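Local coordinates for protein beta-phenylalanine aminotransferase (Variovorax paradoxus, PDB 4AO9) that transfers the amino group of beta-phenylalanine, probably to a keto acid acceptor, using pyridoxal-5'-phosphate as cofactor, at residues F405-L408 and L409-I413; D433-V436 and A437-S441; A207-A210 and R211-E215. One frame throughout, in Å; residues are numbered along the deposited sequence.

Interaction 1 of 3, residues F405-L408 and L409-I413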
# COMPACT_ATOMS: atom_id res chain seq x y z
N PHE A 405 7.69 -11.58 -27.21
CA PHE A 405 6.63 -11.92 -26.26
C PHE A 405 5.64 -12.93 -26.85
O PHE A 405 5.34 -13.95 -26.22
CB PHE A 405 5.90 -10.66 -25.78
CG PHE A 405 4.71 -10.94 -24.92
CD1 PHE A 405 4.87 -11.26 -23.56
CD2 PHE A 405 3.43 -10.93 -25.46
CE1 PHE A 405 3.77 -11.55 -22.76
CE2 PHE A 405 2.31 -11.22 -24.66
CZ PHE A 405 2.49 -11.53 -23.31
N PHE A 406 5.14 -12.64 -28.05
CA PHE A 406 4.16 -13.52 -28.69
C PHE A 406 4.77 -14.86 -29.10
O PHE A 406 4.13 -15.91 -28.97
CB PHE A 406 3.48 -12.83 -29.88
CG PHE A 406 2.58 -11.70 -29.49
CD1 PHE A 406 1.43 -11.93 -28.75
CD2 PHE A 406 2.89 -10.39 -29.86
CE1 PHE A 406 0.60 -10.89 -28.37
CE2 PHE A 406 2.06 -9.33 -29.48
CZ PHE A 406 0.91 -9.58 -28.73
N HIS A 407 6.02 -14.82 -29.57
CA HIS A 407 6.75 -16.04 -29.86
C HIS A 407 6.85 -16.93 -28.63
O HIS A 407 6.62 -18.13 -28.71
CB HIS A 407 8.15 -15.74 -30.42
CG HIS A 407 8.99 -16.96 -30.58
ND1 HIS A 407 8.84 -17.84 -31.63
CD2 HIS A 407 9.98 -17.48 -29.80
CE1 HIS A 407 9.70 -18.83 -31.50
NE2 HIS A 407 10.40 -18.64 -30.40
N LEU A 408 7.20 -16.34 -27.49
CA LEU A 408 7.35 -17.11 -26.26
C LEU A 408 6.02 -17.74 -25.86
O LEU A 408 5.98 -18.91 -25.47
CB LEU A 408 7.97 -16.27 -25.14
CG LEU A 408 9.46 -15.95 -25.33
CD1 LEU A 408 9.89 -14.91 -24.31
CD2 LEU A 408 10.32 -17.21 -25.23
N LEU A 409 4.92 -17.00 -26.00
CA LEU A 409 3.60 -17.59 -25.76
C LEU A 409 3.38 -18.82 -26.63
O LEU A 409 2.89 -19.84 -26.14
CB LEU A 409 2.46 -16.59 -25.98
CG LEU A 409 2.33 -15.41 -25.01
CD1 LEU A 409 1.15 -14.54 -25.42
CD2 LEU A 409 2.17 -15.87 -23.56
N ASN A 410 3.75 -18.73 -27.91
CA ASN A 410 3.64 -19.88 -28.83
C ASN A 410 4.46 -21.09 -28.38
O ASN A 410 4.11 -22.24 -28.67
CB ASN A 410 4.08 -19.50 -30.25
CG ASN A 410 3.20 -18.45 -30.90
OD1 ASN A 410 3.66 -17.73 -31.79
ND2 ASN A 410 1.95 -18.36 -30.48
N GLU A 411 5.57 -20.81 -27.70
CA GLU A 411 6.48 -21.83 -27.18
C GLU A 411 6.17 -22.21 -25.72
O GLU A 411 7.03 -22.75 -25.02
CB GLU A 411 7.93 -21.37 -27.32
CG GLU A 411 8.37 -21.13 -28.77
CD GLU A 411 8.07 -22.30 -29.69
OE1 GLU A 411 8.48 -23.44 -29.37
OE2 GLU A 411 7.41 -22.08 -30.73
N ASP A 412 4.94 -21.93 -25.28
CA ASP A 412 4.46 -22.30 -23.93
C ASP A 412 5.24 -21.62 -22.80
O ASP A 412 5.46 -22.21 -21.74
CB ASP A 412 4.44 -23.83 -23.75
CG ASP A 412 3.78 -24.55 -24.92
OD1 ASP A 412 2.70 -24.10 -25.34
OD2 ASP A 412 4.36 -25.54 -25.41
N ILE A 413 5.64 -20.38 -23.04
CA ILE A 413 6.38 -19.60 -22.05
C ILE A 413 5.65 -18.29 -21.81
O ILE A 413 5.38 -17.53 -22.73
CB ILE A 413 7.85 -19.37 -22.50
CG1 ILE A 413 8.64 -20.68 -22.40
CG2 ILE A 413 8.51 -18.25 -21.67
CD1 ILE A 413 9.92 -20.74 -23.21
O HOH W 1 5.45 -14.79 -23.24
O HOH W 2 6.52 -18.38 -33.02
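H407 and E411, one helical turn apart, meet through the face of the imidazole: E411 CG lies 4.0 Å from the ring centroid, a CH-pi contact 27° off the ring normal. The ring gets there because H407 CG is anti to the backbone N (chi1 173°), while the E411 chain bends at chi2 and turns its carboxylate to within 22° of parallel with the imidazole plane. ND1 shares a water with N410 OD1, and NE2 hydrogen-bonds to A438 O and S441 OG of helix 429-445. Replacing this histidine with an alanine removes the ring from under E411 CG and is likely to leave A438 O and S441 OG without their link to helix 398-410. L409 CD1 touches F405 CE2 at 3.6 Å. The leucine CG sits over one face of that ring, toward its rim. L408 CB meets I413 CG2 at 4.0 Å. A second water donates to both F405 O and I413 O, pinning the departing chain to the helix. The exit is made by D412, at positive phi, with I413 N bonded to L408 O (2.9 Å) and D412 N to L409 O (3.1 Å): a Schellman motif that ends helix 398-410.

Interaction 2 of 3, residues D433-V436 and A437-S441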
# COMPACT_ATOMS: atom_id res chain seq x y z
N ASP A 433 15.97 -24.87 -19.93
CA ASP A 433 16.39 -25.34 -21.25
C ASP A 433 15.40 -24.93 -22.33
O ASP A 433 15.79 -24.54 -23.43
CB ASP A 433 16.55 -26.87 -21.27
CG ASP A 433 17.79 -27.36 -20.55
OD1 ASP A 433 18.74 -26.57 -20.38
OD2 ASP A 433 17.82 -28.55 -20.17
N ARG A 434 14.10 -25.01 -22.00
CA ARG A 434 13.05 -24.62 -22.94
C ARG A 434 13.09 -23.13 -23.25
O ARG A 434 12.83 -22.75 -24.39
CB ARG A 434 11.66 -25.04 -22.45
CG ARG A 434 11.43 -26.55 -22.55
CD ARG A 434 9.95 -26.91 -22.64
NE ARG A 434 9.20 -26.41 -21.50
CZ ARG A 434 9.22 -26.96 -20.28
NH1 ARG A 434 9.95 -28.05 -20.04
NH2 ARG A 434 8.50 -26.42 -19.31
N TYR A 435 13.39 -22.29 -22.26
CA TYR A 435 13.56 -20.87 -22.52
C TYR A 435 14.68 -20.61 -23.53
O TYR A 435 14.48 -19.89 -24.51
CB TYR A 435 13.75 -20.04 -21.22
CG TYR A 435 13.66 -18.55 -21.52
CD1 TYR A 435 14.79 -17.84 -21.93
CD2 TYR A 435 12.45 -17.86 -21.43
CE1 TYR A 435 14.72 -16.49 -22.25
CE2 TYR A 435 12.37 -16.49 -21.74
CZ TYR A 435 13.52 -15.83 -22.15
OH TYR A 435 13.48 -14.50 -22.49
N VAL A 436 15.84 -21.23 -23.30
CA VAL A 436 17.00 -21.07 -24.19
C VAL A 436 16.65 -21.55 -25.61
O VAL A 436 16.94 -20.86 -26.59
CB VAL A 436 18.24 -21.82 -23.66
CG1 VAL A 436 19.40 -21.70 -24.64
CG2 VAL A 436 18.64 -21.25 -22.31
N ALA A 437 15.99 -22.70 -25.70
CA ALA A 437 15.55 -23.24 -26.99
C ALA A 437 14.58 -22.29 -27.70
O ALA A 437 14.62 -22.16 -28.92
CB ALA A 437 14.96 -24.63 -26.82
N ALA A 438 13.72 -21.62 -26.92
CA ALA A 438 12.74 -20.69 -27.49
C ALA A 438 13.38 -19.40 -28.02
O ALA A 438 12.92 -18.84 -29.02
CB ALA A 438 11.64 -20.38 -26.48
N ILE A 439 14.45 -18.95 -27.38
CA ILE A 439 15.22 -17.83 -27.90
C ILE A 439 15.93 -18.26 -29.18
O ILE A 439 16.00 -17.50 -30.15
CB ILE A 439 16.20 -17.25 -26.84
CG1 ILE A 439 15.44 -16.77 -25.59
CG2 ILE A 439 17.08 -16.12 -27.43
CD1 ILE A 439 14.35 -15.72 -25.86
N GLY A 440 16.44 -19.49 -29.18
CA GLY A 440 17.06 -20.08 -30.38
C GLY A 440 16.09 -20.12 -31.55
O GLY A 440 16.43 -19.71 -32.66
N SER A 441 14.87 -20.61 -31.29
CA SER A 441 13.86 -20.66 -32.35
C SER A 441 13.37 -19.27 -32.75
O SER A 441 13.02 -19.05 -33.91
CB SER A 441 12.69 -21.58 -31.96
OG SER A 441 11.98 -21.09 -30.84
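A437 N donates to D433 O over 2.9 Å, a nearly straight bond with an N-H...O angle of 164°. The next bond along, from A438 N to R434 O, is equally short but more bent, at 143°. I439 N then reaches Y435 O at 3.0 Å, and the side chains of these same two residues carry the contact. With chi1 at -170° the phenol points away from its own backbone N and runs along the helix toward I439. There CG1 of the isoleucine approaches CE1 of the Y435 ring at 3.4 Å, obliquely, and its CD1 continues to 3.7 Å from the phenol OH. This is an i to i+4 pair on the inner side of the amphipathic helix 429-445; the same two residues also pack on L358 of helix 341-365 and F371 of strand 370-374. A438 adds only a methyl: its CB lies 3.4 Å from R434 O, and L408 and I413 pack against it. The start of the contact, at D433 and R434, is charged: D433 OD1 makes a salt bridge to R357, which V436 also touches, and R434 turns back along its own helix to pair with D431. G440 N closes the run on V436 O at 3.0 Å.

Interaction 3 of 3, residues A207-A210 and R211-E215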
# COMPACT_ATOMS: atom_id res chain seq x y z
N ALA A 207 29.44 8.40 -12.76
CA ALA A 207 30.09 8.73 -11.49
C ALA A 207 30.52 10.19 -11.44
O ALA A 207 30.37 10.85 -10.40
CB ALA A 207 31.29 7.81 -11.24
N GLN A 208 31.06 10.70 -12.55
CA GLN A 208 31.64 12.04 -12.58
C GLN A 208 30.54 13.09 -12.39
O GLN A 208 30.69 14.01 -11.58
CB GLN A 208 32.39 12.25 -13.89
CG GLN A 208 33.13 13.57 -14.03
CD GLN A 208 33.81 13.68 -15.38
OE1 GLN A 208 34.73 12.92 -15.70
NE2 GLN A 208 33.36 14.63 -16.20
N THR A 209 29.44 12.93 -13.11
CA THR A 209 28.31 13.85 -12.97
C THR A 209 27.70 13.77 -11.57
O THR A 209 27.35 14.80 -10.98
CB THR A 209 27.23 13.63 -14.06
OG1 THR A 209 27.82 13.84 -15.35
CG2 THR A 209 26.06 14.57 -13.89
N ALA A 210 27.58 12.55 -11.04
CA ALA A 210 27.05 12.37 -9.69
C ALA A 210 27.87 13.11 -8.64
O ALA A 210 27.33 13.86 -7.83
CB ALA A 210 26.95 10.89 -9.35
N ARG A 211 29.19 12.91 -8.65
CA ARG A 211 30.07 13.62 -7.71
C ARG A 211 29.93 15.13 -7.86
O ARG A 211 29.76 15.84 -6.88
CB ARG A 211 31.54 13.24 -7.94
CG ARG A 211 31.88 11.81 -7.55
CD ARG A 211 33.40 11.61 -7.58
NE ARG A 211 33.78 10.22 -7.32
CZ ARG A 211 33.97 9.70 -6.11
NH1 ARG A 211 33.82 10.44 -5.02
NH2 ARG A 211 34.32 8.42 -5.99
N ALA A 212 29.97 15.60 -9.10
CA ALA A 212 29.94 17.05 -9.36
C ALA A 212 28.63 17.69 -8.92
O ALA A 212 28.62 18.74 -8.28
CB ALA A 212 30.19 17.34 -10.85
N GLN A 213 27.51 17.06 -9.28
CA GLN A 213 26.22 17.64 -8.96
C GLN A 213 25.83 17.50 -7.50
O GLN A 213 25.23 18.41 -6.93
CB GLN A 213 25.14 17.09 -9.89
CG GLN A 213 25.35 17.52 -11.35
CD GLN A 213 25.62 19.01 -11.51
OE1 GLN A 213 24.84 19.85 -11.06
NE2 GLN A 213 26.73 19.34 -12.17
N ILE A 214 26.19 16.38 -6.87
CA ILE A 214 25.95 16.23 -5.44
C ILE A 214 26.76 17.24 -4.63
O ILE A 214 26.24 17.90 -3.73
CB ILE A 214 26.15 14.78 -4.95
CG1 ILE A 214 25.08 13.87 -5.57
CG2 ILE A 214 26.09 14.72 -3.41
CD1 ILE A 214 25.39 12.39 -5.45
N GLU A 215 28.05 17.40 -4.96
CA GLU A 215 28.89 18.39 -4.28
C GLU A 215 28.39 19.82 -4.53
O GLU A 215 28.32 20.64 -3.60
CB GLU A 215 30.36 18.25 -4.70
CG GLU A 215 31.03 16.96 -4.23
CD GLU A 215 32.42 16.79 -4.81
OE1 GLU A 215 33.18 17.78 -4.86
OE2 GLU A 215 32.77 15.65 -5.22
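In T209 the methyl CG2 lies trans to the backbone N, and Q213 turns CG away from its own carbonyl carbon (chi1 -66°); these torsions bring T209 CG2 and Q213 CG to 4.0 Å. A bend at chi2 (-48°) then carries the Q213 amide on, where OE1 accepts from R216. T209 OG1, on the other branch, bonds to D206 just before the helix, so between the two side chains it is the aliphatic parts that meet.

On another side of the helix, I214 folds over the peptide of A210. Its CB and CG1 are each 3.2 Å from A210 O, which also receives I214 N at 2.9 Å, while CD1 only just reaches A210 CB at 4.5 Å. The isoleucine packs beyond this on I221 and V224 of strand 221-226, and A210 rests on L246 of helix 240-253. This is the helix of a beta-alpha-beta crossover between the parallel strands 198-202 and 221-226. R211 stretches out from CG to NE, its CG brushing A207 O at 3.4 Å.

Between the segments, then, the polar bonding is that of the backbone alone, while the polar ends of T209, R211 and Q213 bond outside them, R211 by a salt bridge to E248 of helix 240-253; helix 207-216 is probably fastened by an apolar inner side together with this charge pair.

Interaction 3 comes first along the chain, in helix 207-216, which follows strand 198-202 and leads to strand 221-226 of the seven-stranded sheet. Interaction 1 follows at the end of helix 398-410, where the chain turns into strand 413-414 of the four-stranded sheet, and interaction 2 comes last, in helix 429-445. Each is local to one helix or its end, so none closes a long loop, and the three run in series without nesting or crossing. Interactions 1 and 2 touch, their centres about 10 Å apart, joining two helices and strand 413-414. Interaction 3 stands apart, its centre about 43 Å from that of interaction 1, across the chain's centre.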